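Local coordinates for 7,8-dihydro-6-hydroxymethylpterin pyrophosphokinase-dihydropteroate synthase (PDB 6JWS), which probably catalyses two successive steps of folate biosynthesis, pyrophosphorylation of 6-hydroxymethyl-7,8-dihydropterin with ATP and condensation of the product with 4-aminobenzoate, at residues N13-A18 / C107-T112. The protein carries 1 engineered substitution. Numbering follows the deposited sequence.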
# COMPACT_ATOMS: atom_id res chain seq x y z
N ASN B 13 56.93 16.54 6.87
CA ASN B 13 55.74 16.41 6.03
C ASN B 13 54.98 15.14 6.41
O ASN B 13 55.29 14.04 5.95
CB ASN B 13 56.03 16.63 4.54
CG ASN B 13 56.63 15.44 3.82
OD1 ASN B 13 57.65 14.89 4.24
ND2 ASN B 13 56.02 15.03 2.72
N LYS B 14 53.97 15.33 7.26
CA LYS B 14 53.26 14.24 7.91
C LYS B 14 51.91 14.03 7.22
O LYS B 14 51.34 14.98 6.69
CB LYS B 14 53.05 14.62 9.38
CG LYS B 14 53.22 13.49 10.38
CD LYS B 14 52.94 13.92 11.80
CE LYS B 14 52.97 12.76 12.77
NZ LYS B 14 52.32 13.11 14.05
N THR B 15 51.42 12.78 7.22
CA THR B 15 50.09 12.46 6.69
C THR B 15 49.26 11.68 7.72
O THR B 15 49.56 10.52 8.02
CB THR B 15 50.19 11.77 5.33
OG1 THR B 15 50.77 12.71 4.42
CG2 THR B 15 48.84 11.34 4.79
N ASN B 16 48.20 12.32 8.24
CA ASN B 16 47.42 11.77 9.34
C ASN B 16 45.95 11.61 8.94
O ASN B 16 45.47 12.30 8.04
CB ASN B 16 47.56 12.63 10.60
CG ASN B 16 48.97 12.67 11.16
OD1 ASN B 16 49.58 11.63 11.41
ND2 ASN B 16 49.50 13.87 11.36
N ILE B 17 45.24 10.72 9.66
CA ILE B 17 43.80 10.51 9.52
C ILE B 17 43.05 11.04 10.74
O ILE B 17 43.16 10.49 11.83
CB ILE B 17 43.47 9.02 9.28
CG1 ILE B 17 44.31 8.39 8.17
CG2 ILE B 17 41.98 8.86 9.00
CD1 ILE B 17 44.01 8.95 6.80
N ALA B 18 42.21 12.05 10.53
CA ALA B 18 41.30 12.57 11.55
C ALA B 18 39.85 12.33 11.14
O ALA B 18 39.52 12.41 9.95
CB ALA B 18 41.52 14.04 11.73
N CYS B 107 43.35 5.06 -0.68
CA CYS B 107 44.14 5.88 0.21
C CYS B 107 44.71 5.00 1.32
O CYS B 107 44.00 4.65 2.26
CB CYS B 107 43.28 7.01 0.76
SG CYS B 107 44.11 7.91 2.09
N GLU B 108 46.00 4.66 1.18
CA GLU B 108 46.69 3.70 2.02
C GLU B 108 46.66 4.11 3.50
O GLU B 108 46.47 3.26 4.36
CB GLU B 108 48.13 3.47 1.54
CG GLU B 108 48.24 3.14 0.05
CD GLU B 108 47.79 1.76 -0.44
OE1 GLU B 108 47.43 0.90 0.40
OE2 GLU B 108 47.82 1.54 -1.67
N GLU B 109 46.87 5.40 3.79
CA GLU B 109 46.84 5.87 5.17
C GLU B 109 45.44 5.66 5.78
O GLU B 109 45.33 5.41 6.98
CB GLU B 109 47.29 7.34 5.28
CG GLU B 109 48.78 7.55 5.03
CD GLU B 109 49.16 7.81 3.57
OE1 GLU B 109 48.25 8.05 2.76
OE2 GLU B 109 50.38 7.76 3.26
N TYR B 110 44.39 5.79 4.95
CA TYR B 110 43.04 5.51 5.39
C TYR B 110 42.90 4.03 5.69
O TYR B 110 42.34 3.67 6.71
CB TYR B 110 42.00 5.95 4.35
CG TYR B 110 40.55 5.79 4.74
CD1 TYR B 110 40.08 6.17 5.99
CD2 TYR B 110 39.61 5.30 3.84
CE1 TYR B 110 38.75 6.06 6.34
CE2 TYR B 110 38.27 5.19 4.16
CZ TYR B 110 37.83 5.57 5.42
OH TYR B 110 36.51 5.46 5.76
N GLU B 111 43.41 3.19 4.78
CA GLU B 111 43.36 1.74 4.89
C GLU B 111 44.00 1.33 6.22
O GLU B 111 43.47 0.51 6.96
CB GLU B 111 44.00 1.11 3.65
CG GLU B 111 44.65 -0.25 3.87
CD GLU B 111 46.10 -0.43 3.41
OE1 GLU B 111 47.03 0.04 4.12
OE2 GLU B 111 46.31 -1.05 2.33
N THR B 112 45.14 1.97 6.51
CA THR B 112 45.94 1.71 7.69
C THR B 112 45.14 2.07 8.94
O THR B 112 45.07 1.29 9.88
CB THR B 112 47.28 2.45 7.57
OG1 THR B 112 48.03 1.73 6.59
CG2 THR B 112 48.07 2.52 8.86
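Against one face of the antiparallel sheet of the HPPK domain, Ile-17, near the start of strand 16-24, and Thr-15, in the loop just before it, receive the first turn of the short helix 108-114. Ile-17 carries the contact, with its CA 6.5 Å from that of Tyr-110. Its CG1 lies beside the backbone N (chi1 -49°), which directs the longer branch at the helix backbone. CG1 lies 3.4 Å from Glu-109 O. CD1 sits 3.7 Å from Tyr-110 N, at the Glu-109/Tyr-110 peptide. CD1 also approaches Glu-109 CB at 4.0 Å, while CG2 faces the edge of the Tyr-110 ring. Two residues earlier, Thr-15 meets the side chain of Glu-109, the two crossing at about a right angle. The Glu-109 chain bends at chi2 (89°), and its CD comes within 3.7 Å of Thr-15 CG2, a van der Waals contact with the methyl. No hydrogen bond joins the segments. Lys-171 of the neighbouring strand 163-172 touches both Thr-15 and Glu-109, and the Tyr-110 hydroxyl is hydrogen-bonded to Asn-50 ND2, tying the helix to strand 46-57 as well. The arrangement is helix-on-sheet packing in the alpha+beta fold of HPPK, made through Ile-17 and the preceding Thr-15, whose CB atoms both point at the helix.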